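Local coordinates for putative adhesin (Bacteroides thetaiotaomicron, PDB 4QDG), which probably serves as an outer-membrane lipoprotein of the FimB/Mfa2 fimbrillin family, consistent with a role in anchoring a pilus, at residues C11-S16 / L133-L138; N161-D166 / E210-V215; E173-N178 / M192-P197. All blocks are in the same frame, centred on the assembly; numbering follows the deposited sequence.

Contact 1: C11-S16 / L133-L138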
ATOM      1  N   CYS A  11      35.189  16.348  18.145  1.00 45.92           N
ATOM      2  CA  CYS A  11      33.958  15.693  18.486  1.00 43.89           C
ATOM      3  C   CYS A  11      33.258  15.043  17.263  1.00 45.03           C
ATOM      4  O   CYS A  11      33.126  15.731  16.250  1.00 45.35           O
ATOM      5  CB  CYS A  11      33.052  16.717  19.151  1.00 43.49           C
ATOM      6  SG  CYS A  11      31.549  16.020  19.842  1.00 46.65           S
ATOM      7  N   PRO A  12      32.756  13.767  17.358  1.00 37.92           N
ATOM      8  CA  PRO A  12      31.965  13.193  16.251  1.00 36.69           C
ATOM      9  C   PRO A  12      30.781  14.107  15.874  1.00 39.91           C
ATOM     10  O   PRO A  12      30.209  14.802  16.718  1.00 38.55           O
ATOM     11  CB  PRO A  12      31.471  11.853  16.820  1.00 37.22           C
ATOM     12  CG  PRO A  12      32.420  11.525  17.888  1.00 41.83           C
ATOM     13  CD  PRO A  12      32.816  12.827  18.492  1.00 38.37           C
ATOM     14  N   HIS A  13      30.446  14.137  14.596  1.00 35.76           N
ATOM     15  CA  HIS A  13      29.417  15.029  14.101  1.00 34.23           C
ATOM     16  C   HIS A  13      28.507  14.332  13.070  1.00 35.79           C
ATOM     17  O   HIS A  13      28.990  13.588  12.213  1.00 33.42           O
ATOM     18  CB  HIS A  13      30.113  16.247  13.477  1.00 34.56           C
ATOM     19  CG  HIS A  13      29.204  17.401  13.237  1.00 37.21           C
ATOM     20  ND1 HIS A  13      28.975  18.343  14.215  1.00 39.73           N
ATOM     21  CD2 HIS A  13      28.512  17.741  12.132  1.00 38.38           C
ATOM     22  CE1 HIS A  13      28.150  19.220  13.678  1.00 38.40           C
ATOM     23  NE2 HIS A  13      27.839  18.895  12.430  1.00 38.07           N
ATOM     24  N   GLY A  14      27.206  14.587  13.169  1.00 33.63           N
ATOM     25  CA  GLY A  14      26.238  14.048  12.221  1.00 33.65           C
ATOM     26  C   GLY A  14      24.808  13.959  12.710  1.00 35.58           C
ATOM     27  O   GLY A  14      24.324  14.841  13.420  1.00 35.04           O
ATOM     28  N   VAL A  15      24.120  12.892  12.294  1.00 31.55           N
ATOM     29  CA  VAL A  15      22.733  12.640  12.659  1.00 30.61           C
ATOM     30  C   VAL A  15      22.596  11.230  13.192  1.00 32.07           C
ATOM     31  O   VAL A  15      23.452  10.383  12.945  1.00 30.12           O
ATOM     32  CB  VAL A  15      21.729  12.881  11.492  1.00 33.72           C
ATOM     33  CG1 VAL A  15      21.746  14.336  11.014  1.00 32.44           C
ATOM     34  CG2 VAL A  15      21.973  11.909  10.336  1.00 33.83           C
ATOM     35  N   SER A  16      21.496  11.000  13.911  1.00 28.25           N
ATOM     36  CA  SER A  16      21.070   9.727  14.472  1.00 27.48           C
ATOM     37  C   SER A  16      19.594   9.593  14.136  1.00 33.11           C
ATOM     38  O   SER A  16      18.760  10.321  14.672  1.00 34.12           O
ATOM     39  CB  SER A  16      21.340   9.660  15.968  1.00 27.96           C
ATOM     40  OG  SER A  16      20.778   8.468  16.491  1.00 37.45           O
ATOM     41  N   LEU A 133      17.038  17.546   8.166  1.00 26.17           N
ATOM     42  CA  LEU A 133      17.618  17.657   9.500  1.00 27.17           C
ATOM     43  C   LEU A 133      19.054  18.158   9.426  1.00 31.44           C
ATOM     44  O   LEU A 133      19.845  17.691   8.592  1.00 30.84           O
ATOM     45  CB  LEU A 133      17.515  16.276  10.231  1.00 26.88           C
ATOM     46  CG  LEU A 133      18.225  16.066  11.580  1.00 31.91           C
ATOM     47  CD1 LEU A 133      17.579  16.909  12.715  1.00 31.34           C
ATOM     48  CD2 LEU A 133      18.188  14.596  11.967  1.00 32.26           C
ATOM     49  N   ALA A 134      19.366  19.152  10.283  1.00 28.04           N
ATOM     50  CA  ALA A 134      20.709  19.696  10.393  1.00 28.98           C
ATOM     51  C   ALA A 134      21.517  18.802  11.342  1.00 36.12           C
ATOM     52  O   ALA A 134      20.964  18.230  12.289  1.00 34.98           O
ATOM     53  CB  ALA A 134      20.677  21.135  10.900  1.00 29.59           C
ATOM     54  N   THR A 135      22.801  18.649  11.054  1.00 34.05           N
ATOM     55  CA  THR A 135      23.712  17.841  11.862  1.00 34.97           C
ATOM     56  C   THR A 135      24.056  18.556  13.156  1.00 39.16           C
ATOM     57  O   THR A 135      23.911  19.778  13.253  1.00 40.27           O
ATOM     58  CB  THR A 135      25.006  17.557  11.091  1.00 42.78           C
ATOM     59  OG1 THR A 135      25.644  18.806  10.788  1.00 42.83           O
ATOM     60  CG2 THR A 135      24.777  16.728   9.842  1.00 37.85           C
ATOM     61  N   ALA A 136      24.547  17.799  14.136  1.00 33.35           N
ATOM     62  CA  ALA A 136      24.997  18.347  15.396  1.00 32.09           C
ATOM     63  C   ALA A 136      26.215  17.590  15.897  1.00 36.50           C
ATOM     64  O   ALA A 136      26.500  16.483  15.422  1.00 36.01           O
ATOM     65  CB  ALA A 136      23.877  18.291  16.427  1.00 31.73           C
ATOM     66  N   ASP A 137      26.955  18.205  16.834  1.00 33.20           N
ATOM     67  CA  ASP A 137      28.040  17.549  17.538  1.00 32.97           C
ATOM     68  C   ASP A 137      27.415  16.443  18.375  1.00 37.10           C
ATOM     69  O   ASP A 137      26.393  16.683  19.024  1.00 35.33           O
ATOM     70  CB  ASP A 137      28.789  18.542  18.424  1.00 34.55           C
ATOM     71  CG  ASP A 137      29.757  19.438  17.680  1.00 42.64           C
ATOM     72  OD1 ASP A 137      30.192  19.053  16.567  1.00 41.74           O
ATOM     73  OD2 ASP A 137      30.105  20.512  18.221  1.00 47.28           O
ATOM     74  N   LEU A 138      27.964  15.215  18.282  1.00 33.65           N
ATOM     75  CA  LEU A 138      27.472  14.028  18.982  1.00 32.72           C
ATOM     76  C   LEU A 138      26.063  13.612  18.508  1.00 35.00           C
ATOM     77  O   LEU A 138      25.271  13.045  19.290  1.00 33.89           O
ATOM     78  CB  LEU A 138      27.506  14.213  20.504  1.00 32.82           C
ATOM     79  CG  LEU A 138      28.274  13.157  21.276  1.00 36.98           C
ATOM     80  CD1 LEU A 138      29.683  12.944  20.717  1.00 35.84           C
ATOM     81  CD2 LEU A 138      28.297  13.502  22.742  1.00 38.44           C
TER
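Val15 and Leu133 make the inner apolar contact. Their side chains slide past each other in opposite directions, and Val15 CG1 lies 3.7 Å from Leu133 CD2. Val15 CG1 is anti to the carbonyl carbon (chi1 -62°), which brings it to the leucine and to the methyl of Thr135. Phe78 of strand 75-82 also touches Val15. Farther out, Leu138 CD1 meets two side chains: Cys11 SG at 3.7 Å and the proline ring at Pro12 CD. The leucine and the proline lie side by side and point the same way.

Between these apolar ends the backbones pair. Gly14 and Ala136 form an antiparallel hydrogen-bonded pair, with Gly14 N to Ala136 O at 3.0 Å and Ala136 N returning a bond to Gly14 O. A third backbone bond, nearly straight at 175°, runs from Leu138 N to Pro12 O over 2.8 Å.

The His13 ring carries the polar edge. His13 ND1 donates to Asp137 OD1 at 2.7 Å. The carboxylate oxygen is near the ring plane, but the nitrogen approaches it from above the carboxylate plane, and the two planes are 78° apart. At the other ring nitrogen, His13 NE2 is hydrogen-bonded to Thr135 OG1, also at 2.7 Å. Both ring nitrogens thus have partners, which should fix the ring's rotation. Ala136 O lies over one ring face, toward the rim. Thr135 OG1 is bonded to Gly74 N as well.

This is a short antiparallel ladder where the chain turns a corner at Gly14, clasped by a His-carboxylate hydrogen bond, at one end of a beta-rich fimbrillin-type fold.

Contact 2: N161-D166 / E210-V215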
ATOM      1  N   ASN A 161     -29.828 -14.807   0.100  1.00 38.88           N
ATOM      2  CA  ASN A 161     -30.627 -15.924   0.625  1.00 40.36           C
ATOM      3  C   ASN A 161     -29.759 -16.973   1.368  1.00 42.44           C
ATOM      4  O   ASN A 161     -30.310 -17.803   2.086  1.00 42.32           O
ATOM      5  CB  ASN A 161     -31.464 -16.601  -0.478  1.00 38.78           C
ATOM      6  CG  ASN A 161     -30.689 -17.270  -1.588  1.00 57.65           C
ATOM      7  OD1 ASN A 161     -29.464 -17.411  -1.554  1.00 49.12           O
ATOM      8  ND2 ASN A 161     -31.398 -17.686  -2.628  1.00 49.72           N
ATOM      9  N   GLY A 162     -28.438 -16.906   1.197  1.00 37.35           N
ATOM     10  CA  GLY A 162     -27.524 -17.832   1.859  1.00 38.10           C
ATOM     11  C   GLY A 162     -27.079 -19.042   1.046  1.00 40.39           C
ATOM     12  O   GLY A 162     -26.274 -19.855   1.532  1.00 39.94           O
ATOM     13  N   GLU A 163     -27.573 -19.169  -0.199  1.00 35.31           N
ATOM     14  CA  GLU A 163     -27.147 -20.251  -1.100  1.00 36.34           C
ATOM     15  C   GLU A 163     -25.679 -20.019  -1.532  1.00 40.13           C
ATOM     16  O   GLU A 163     -25.198 -18.875  -1.466  1.00 38.01           O
ATOM     17  CB  GLU A 163     -28.087 -20.397  -2.319  1.00 38.17           C
ATOM     18  CG  GLU A 163     -29.444 -21.014  -1.979  1.00 44.09           C
ATOM     19  CD  GLU A 163     -29.420 -22.281  -1.138  1.00 67.78           C
ATOM     20  OE1 GLU A 163     -28.769 -23.272  -1.549  1.00 53.92           O
ATOM     21  OE2 GLU A 163     -30.049 -22.273  -0.054  1.00 70.17           O
ATOM     22  N   PRO A 164     -24.918 -21.078  -1.911  1.00 36.68           N
ATOM     23  CA  PRO A 164     -23.484 -20.866  -2.201  1.00 35.13           C
ATOM     24  C   PRO A 164     -23.174 -19.980  -3.422  1.00 36.78           C
ATOM     25  O   PRO A 164     -24.042 -19.695  -4.249  1.00 36.12           O
ATOM     26  CB  PRO A 164     -22.941 -22.286  -2.377  1.00 37.63           C
ATOM     27  CG  PRO A 164     -24.130 -23.126  -2.671  1.00 42.97           C
ATOM     28  CD  PRO A 164     -25.285 -22.511  -1.978  1.00 38.40           C
ATOM     29  N   VAL A 165     -21.938 -19.450  -3.452  1.00 33.06           N
ATOM     30  CA  VAL A 165     -21.371 -18.674  -4.556  1.00 30.62           C
ATOM     31  C   VAL A 165     -20.078 -19.390  -4.946  1.00 33.28           C
ATOM     32  O   VAL A 165     -19.216 -19.602  -4.095  1.00 32.98           O
ATOM     33  CB  VAL A 165     -21.163 -17.160  -4.311  1.00 31.19           C
ATOM     34  CG1 VAL A 165     -20.616 -16.488  -5.571  1.00 29.92           C
ATOM     35  CG2 VAL A 165     -22.456 -16.485  -3.891  1.00 30.90           C
ATOM     36  N   ASP A 166     -19.991 -19.841  -6.210  1.00 29.83           N
ATOM     37  CA  ASP A 166     -18.799 -20.526  -6.711  1.00 28.95           C
ATOM     38  C   ASP A 166     -17.856 -19.487  -7.268  1.00 32.70           C
ATOM     39  O   ASP A 166     -18.186 -18.835  -8.258  1.00 31.95           O
ATOM     40  CB  ASP A 166     -19.189 -21.573  -7.765  1.00 30.34           C
ATOM     41  CG  ASP A 166     -18.034 -22.324  -8.409  1.00 37.97           C
ATOM     42  OD1 ASP A 166     -16.894 -22.213  -7.905  1.00 40.74           O
ATOM     43  OD2 ASP A 166     -18.281 -23.062  -9.387  1.00 43.91           O
ATOM     44  N   GLU A 210     -31.791 -22.703   9.239  1.00 59.78           N
ATOM     45  CA  GLU A 210     -32.153 -24.021   8.718  1.00 59.17           C
ATOM     46  C   GLU A 210     -30.956 -24.983   8.817  1.00 60.03           C
ATOM     47  O   GLU A 210     -31.018 -26.106   8.312  1.00 59.79           O
ATOM     48  CB  GLU A 210     -32.646 -23.909   7.269  1.00 60.30           C
ATOM     49  CG  GLU A 210     -33.930 -23.110   7.095  1.00 74.44           C
ATOM     50  CD  GLU A 210     -34.439 -23.005   5.669  1.00101.99           C
ATOM     51  OE1 GLU A 210     -33.604 -22.892   4.742  1.00104.52           O
ATOM     52  OE2 GLU A 210     -35.678 -23.005   5.481  1.00 96.45           O
ATOM     53  N   GLY A 211     -29.884 -24.536   9.473  1.00 55.83           N
ATOM     54  CA  GLY A 211     -28.656 -25.306   9.671  1.00 55.34           C
ATOM     55  C   GLY A 211     -27.777 -25.462   8.439  1.00 55.94           C
ATOM     56  O   GLY A 211     -26.878 -26.313   8.409  1.00 55.38           O
ATOM     57  N   ARG A 212     -28.029 -24.627   7.416  1.00 49.17           N
ATOM     58  CA  ARG A 212     -27.297 -24.661   6.156  1.00 46.92           C
ATOM     59  C   ARG A 212     -26.103 -23.709   6.209  1.00 45.55           C
ATOM     60  O   ARG A 212     -26.255 -22.556   6.616  1.00 44.68           O
ATOM     61  CB  ARG A 212     -28.241 -24.294   4.999  1.00 47.25           C
ATOM     62  CG  ARG A 212     -29.107 -25.456   4.491  1.00 55.33           C
ATOM     63  CD  ARG A 212     -28.393 -26.323   3.464  1.00 60.88           C
ATOM     64  NE  ARG A 212     -27.608 -25.531   2.504  1.00 63.72           N
ATOM     65  CZ  ARG A 212     -28.084 -24.973   1.392  1.00 69.55           C
ATOM     66  NH1 ARG A 212     -29.357 -25.136   1.048  1.00 55.75           N
ATOM     67  NH2 ARG A 212     -27.283 -24.271   0.602  1.00 51.16           N
ATOM     68  N   GLU A 213     -24.916 -24.189   5.810  1.00 37.73           N
ATOM     69  CA  GLU A 213     -23.719 -23.348   5.790  1.00 34.08           C
ATOM     70  C   GLU A 213     -23.802 -22.336   4.662  1.00 34.98           C
ATOM     71  O   GLU A 213     -24.228 -22.674   3.561  1.00 33.25           O
ATOM     72  CB  GLU A 213     -22.468 -24.207   5.635  1.00 35.40           C
ATOM     73  CG  GLU A 213     -21.160 -23.508   5.946  1.00 39.57           C
ATOM     74  CD  GLU A 213     -19.932 -24.391   5.859  1.00 59.43           C
ATOM     75  OE1 GLU A 213     -20.065 -25.634   5.932  1.00 55.77           O
ATOM     76  OE2 GLU A 213     -18.820 -23.826   5.765  1.00 62.31           O
ATOM     77  N   VAL A 214     -23.420 -21.077   4.950  1.00 30.32           N
ATOM     78  CA  VAL A 214     -23.375 -20.004   3.964  1.00 28.66           C
ATOM     79  C   VAL A 214     -21.954 -19.995   3.404  1.00 32.45           C
ATOM     80  O   VAL A 214     -20.990 -19.763   4.144  1.00 30.25           O
ATOM     81  CB  VAL A 214     -23.803 -18.616   4.533  1.00 31.14           C
ATOM     82  CG1 VAL A 214     -23.822 -17.546   3.425  1.00 30.12           C
ATOM     83  CG2 VAL A 214     -25.154 -18.713   5.230  1.00 30.41           C
ATOM     84  N   VAL A 215     -21.833 -20.294   2.107  1.00 31.69           N
ATOM     85  CA  VAL A 215     -20.546 -20.388   1.416  1.00 31.99           C
ATOM     86  C   VAL A 215     -20.445 -19.214   0.460  1.00 34.22           C
ATOM     87  O   VAL A 215     -21.303 -19.000  -0.400  1.00 32.07           O
ATOM     88  CB  VAL A 215     -20.339 -21.760   0.715  1.00 36.21           C
ATOM     89  CG1 VAL A 215     -19.004 -21.798  -0.035  1.00 35.96           C
ATOM     90  CG2 VAL A 215     -20.406 -22.900   1.719  1.00 35.75           C
TER
HETATM   91  O   HOH W   1     -24.118 -21.681   1.016  1.00 31.56           O
HETATM   92  O   HOH W   2     -23.244 -17.121  -0.192  1.00 32.48           O
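Glu163 OE1 takes two bonds from the end of the Arg212 guanidinium. Arg212 NH2 gives the shorter, 2.8 Å to Glu163 OE1 at 163°. Arg212 NH1 gives a longer one, 3.3 Å to Glu163 OE1. The motif is an end-on salt bridge at the surface. It joins the loop after strand 140-159 to the residue just before strand 213-223.

The oxygen is near the guanidinium plane, at its edge. NH2 meets it from above the carboxylate plane, while NH1 meets the syn lone pair of Glu163 OE1. The two planes are 71° apart. A further bond from NH1 to Glu163 OE2 is weak. Both side chains bend to meet: Glu163 at chi2 (-48°), Arg212 at chi2 and chi3. Pro164 CD also touches the edge of the guanidinium, 3.7 Å from Arg212 NH2.

The backbones are joined partly through water. One water donates to Gly162 O and Glu213 O and accepts from Val215 N. A second donates to Glu163 O and Val215 O. The direct link is Val165 N to Val215 O at 3.1 Å, so Val215 O receives both a peptide N-H and a water. The Pro164 CA-H points at that carbonyl too, and Pro164 CB rests on Val215 CB at 4.1 Å.

Gly162 packs against Val214, whose CG1 lies 3.9 Å from Gly162 O. Val214 also touches Gln158 of strand 140-159 and Ala205 of strand 199-207. The turn leading into the salt bridge is an Asx turn, closed by Glu163 N donating to Asn161 OD1 at 2.9 Å.

Contact 3: E173-N178 / M192-P197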
ATOM      1  N   GLU A 173     -10.973  -8.127 -11.063  1.00 32.60           N
ATOM      2  CA  GLU A 173      -9.922  -7.227 -11.541  1.00 32.05           C
ATOM      3  C   GLU A 173      -9.981  -5.891 -10.864  1.00 32.99           C
ATOM      4  O   GLU A 173     -11.061  -5.421 -10.488  1.00 30.96           O
ATOM      5  CB  GLU A 173     -10.058  -6.974 -13.048  1.00 34.00           C
ATOM      6  CG  GLU A 173      -9.635  -8.115 -13.937  1.00 50.61           C
ATOM      7  CD  GLU A 173     -10.247  -8.110 -15.328  1.00 72.05           C
ATOM      8  OE1 GLU A 173     -11.082  -7.227 -15.639  1.00 73.08           O
ATOM      9  OE2 GLU A 173      -9.887  -9.016 -16.111  1.00 56.99           O
ATOM     10  N   ILE A 174      -8.809  -5.254 -10.772  1.00 28.23           N
ATOM     11  CA  ILE A 174      -8.658  -3.876 -10.355  1.00 26.70           C
ATOM     12  C   ILE A 174      -7.834  -3.225 -11.437  1.00 29.61           C
ATOM     13  O   ILE A 174      -6.733  -3.681 -11.715  1.00 28.69           O
ATOM     14  CB  ILE A 174      -8.118  -3.619  -8.924  1.00 28.30           C
ATOM     15  CG1 ILE A 174      -9.145  -4.066  -7.879  1.00 27.74           C
ATOM     16  CG2 ILE A 174      -7.784  -2.127  -8.736  1.00 28.40           C
ATOM     17  CD1 ILE A 174      -8.633  -4.133  -6.404  1.00 31.25           C
ATOM     18  N   THR A 175      -8.415  -2.239 -12.134  1.00 27.27           N
ATOM     19  CA  THR A 175      -7.669  -1.452 -13.099  1.00 26.29           C
ATOM     20  C   THR A 175      -7.306  -0.132 -12.408  1.00 30.29           C
ATOM     21  O   THR A 175      -8.133   0.483 -11.716  1.00 27.72           O
ATOM     22  CB  THR A 175      -8.414  -1.246 -14.415  1.00 31.30           C
ATOM     23  OG1 THR A 175      -9.735  -0.755 -14.150  1.00 31.51           O
ATOM     24  CG2 THR A 175      -8.409  -2.494 -15.302  1.00 21.51           C
ATOM     25  N   ASP A 176      -6.056   0.289 -12.592  1.00 28.09           N
ATOM     26  CA  ASP A 176      -5.538   1.525 -12.004  1.00 26.45           C
ATOM     27  C   ASP A 176      -4.317   1.950 -12.755  1.00 28.30           C
ATOM     28  O   ASP A 176      -3.797   1.184 -13.551  1.00 30.14           O
ATOM     29  CB  ASP A 176      -5.202   1.316 -10.498  1.00 26.81           C
ATOM     30  CG  ASP A 176      -5.223   2.568  -9.640  1.00 27.40           C
ATOM     31  OD1 ASP A 176      -5.170   3.701 -10.215  1.00 26.65           O
ATOM     32  OD2 ASP A 176      -5.376   2.433  -8.408  1.00 34.48           O
ATOM     33  N   ASP A 177      -3.854   3.173 -12.503  1.00 24.07           N
ATOM     34  CA  ASP A 177      -2.624   3.707 -13.066  1.00 24.70           C
ATOM     35  C   ASP A 177      -1.832   4.215 -11.860  1.00 29.67           C
ATOM     36  O   ASP A 177      -1.814   5.409 -11.573  1.00 29.09           O
ATOM     37  CB  ASP A 177      -2.920   4.785 -14.145  1.00 25.92           C
ATOM     38  CG  ASP A 177      -1.698   5.271 -14.911  1.00 33.78           C
ATOM     39  OD1 ASP A 177      -0.561   5.139 -14.379  1.00 33.14           O
ATOM     40  OD2 ASP A 177      -1.875   5.808 -16.034  1.00 43.47           O
ATOM     41  N   ASN A 178      -1.233   3.285 -11.104  1.00 28.89           N
ATOM     42  CA  ASN A 178      -0.577   3.647  -9.845  1.00 29.00           C
ATOM     43  C   ASN A 178       0.735   2.895  -9.566  1.00 31.37           C
ATOM     44  O   ASN A 178       1.067   2.726  -8.405  1.00 29.73           O
ATOM     45  CB  ASN A 178      -1.578   3.367  -8.681  1.00 26.51           C
ATOM     46  CG  ASN A 178      -1.980   1.921  -8.513  1.00 30.14           C
ATOM     47  OD1 ASN A 178      -1.845   1.120  -9.428  1.00 26.31           O
ATOM     48  ND2 ASN A 178      -2.495   1.548  -7.322  1.00 21.47           N
HETATM   49  N   MSE A 192      -2.556   2.451 -17.695  1.00 31.82           N
HETATM   50  CA  MSE A 192      -3.367   1.530 -16.935  1.00 30.90           C
HETATM   51  C   MSE A 192      -2.715   0.157 -16.799  1.00 37.94           C
HETATM   52  O   MSE A 192      -2.109  -0.361 -17.740  1.00 40.16           O
HETATM   53  CB  MSE A 192      -4.733   1.393 -17.612  1.00 33.50           C
HETATM   54  CG  MSE A 192      -5.722   0.565 -16.816  1.00 39.63           C
HETATM   55 SE   MSE A 192      -7.250   0.001 -17.884  0.75 48.52          SE
HETATM   56  CE  MSE A 192      -6.392  -1.559 -18.848  1.00 46.12           C
ATOM     57  N   VAL A 193      -2.855  -0.419 -15.614  1.00 34.29           N
ATOM     58  CA  VAL A 193      -2.421  -1.783 -15.282  1.00 33.46           C
ATOM     59  C   VAL A 193      -3.658  -2.528 -14.801  1.00 34.63           C
ATOM     60  O   VAL A 193      -4.591  -1.902 -14.300  1.00 33.49           O
ATOM     61  CB  VAL A 193      -1.249  -1.887 -14.254  1.00 35.86           C
ATOM     62  CG1 VAL A 193       0.008  -1.210 -14.781  1.00 36.70           C
ATOM     63  CG2 VAL A 193      -1.640  -1.356 -12.872  1.00 33.48           C
ATOM     64  N   THR A 194      -3.657  -3.851 -14.946  1.00 30.39           N
ATOM     65  CA  THR A 194      -4.724  -4.705 -14.456  1.00 29.63           C
ATOM     66  C   THR A 194      -4.148  -5.603 -13.346  1.00 34.71           C
ATOM     67  O   THR A 194      -3.186  -6.334 -13.571  1.00 37.11           O
ATOM     68  CB  THR A 194      -5.346  -5.508 -15.614  1.00 33.28           C
ATOM     69  OG1 THR A 194      -5.888  -4.595 -16.558  1.00 36.05           O
ATOM     70  CG2 THR A 194      -6.443  -6.460 -15.147  1.00 30.72           C
ATOM     71  N   TYR A 195      -4.733  -5.526 -12.152  1.00 29.83           N
ATOM     72  CA  TYR A 195      -4.401  -6.409 -11.048  1.00 28.33           C
ATOM     73  C   TYR A 195      -5.402  -7.560 -11.068  1.00 31.80           C
ATOM     74  O   TYR A 195      -6.604  -7.321 -11.256  1.00 30.23           O
ATOM     75  CB  TYR A 195      -4.473  -5.682  -9.681  1.00 27.08           C
ATOM     76  CG  TYR A 195      -3.494  -4.542  -9.474  1.00 26.82           C
ATOM     77  CD1 TYR A 195      -2.198  -4.781  -9.017  1.00 27.49           C
ATOM     78  CD2 TYR A 195      -3.897  -3.221  -9.631  1.00 26.68           C
ATOM     79  CE1 TYR A 195      -1.307  -3.734  -8.801  1.00 27.13           C
ATOM     80  CE2 TYR A 195      -3.035  -2.166  -9.363  1.00 28.06           C
ATOM     81  CZ  TYR A 195      -1.742  -2.422  -8.946  1.00 33.95           C
ATOM     82  OH  TYR A 195      -0.931  -1.348  -8.678  1.00 29.62           O
ATOM     83  N   THR A 196      -4.920  -8.792 -10.840  1.00 27.67           N
ATOM     84  CA  THR A 196      -5.780  -9.973 -10.735  1.00 27.46           C
ATOM     85  C   THR A 196      -5.515 -10.614  -9.353  1.00 32.69           C
ATOM     86  O   THR A 196      -4.516 -10.277  -8.713  1.00 32.69           O
ATOM     87  CB  THR A 196      -5.617 -10.925 -11.927  1.00 30.83           C
ATOM     88  OG1 THR A 196      -4.274 -11.389 -11.990  1.00 30.79           O
ATOM     89  CG2 THR A 196      -6.064 -10.285 -13.276  1.00 26.12           C
ATOM     90  N   PRO A 197      -6.399 -11.488  -8.838  1.00 31.00           N
ATOM     91  CA  PRO A 197      -6.178 -12.028  -7.478  1.00 31.28           C
ATOM     92  C   PRO A 197      -4.956 -12.935  -7.310  1.00 36.49           C
ATOM     93  O   PRO A 197      -4.617 -13.735  -8.190  1.00 37.94           O
ATOM     94  CB  PRO A 197      -7.450 -12.828  -7.220  1.00 33.25           C
ATOM     95  CG  PRO A 197      -8.480 -12.218  -8.149  1.00 36.49           C
ATOM     96  CD  PRO A 197      -7.695 -11.950  -9.382  1.00 32.22           C
TER
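Ile174 and Tyr195, and Asp176 and Val193, are the hydrogen-bonded pairs of an antiparallel ladder with four backbone bonds. Strand 193-195 is an outermost strand of a four-stranded antiparallel sheet, beside strand 170-176. The shorter bond of each pair is 2.8 Å: Tyr195 N to Ile174 O, and Val193 N to Asp176 O. The latter runs nearly along the C=O axis. Thr175 and Thr194 form the non-hydrogen-bonded pair between them.

The polar side-chain bond is Tyr195 OH donating to Asn178 OD1 at 2.7 Å. The two side chains meet tip to tip, with amide and ring planes 89° apart. The hydroxyl approaches from above the plane of the amide carbonyl. Asn178 CG sits between the backbone N and the carbonyl carbon (chi1 63°), and the amide end comes near the tyrosine. Asn178 ND2 bonds to Arg225 O, and Ser224 N to Tyr195 OH.

Van der Waals contacts occupy both faces. Beside Tyr195, Ile174 CG2 lies 4.1 Å from Tyr195 CD2. On the threonine face, Thr175 CG2 touches the selenium of selenomethionine Met192 at 3.8 Å and Thr194 OG1 at 3.5 Å. Glu173 CG packs on Thr194 CG2, while its carboxylate forms a salt bridge with Arg239.

Asn178 lies about 6 Å, side chain to side chain, from the magnesium ligand Asn151. The tyrosine-asparagine bond thus sits near that site, between buried polar groups that each have a further partner.

How the contacts relate
Contact 1 comes first along the chain and closes before the others open. Contact 3 is nested inside the loop closed by contact 2. Contacts 1 and 2 lie on opposite sides of the chain's centre, their own centres 64 Å apart. Contact 3 lies closer to the middle, with its centre about 45 Å from that of contact 1 and 30 Å from that of contact 2. No two of them touch. Strand 140-159 links the ends: it pairs with strands 15-20 and 127-137 of contact 1 and with strand 213-223 of contact 2. Contact 3 belongs to a separate four-stranded antiparallel sheet. The three thus sample both ends and the middle of an elongated, beta-rich molecule.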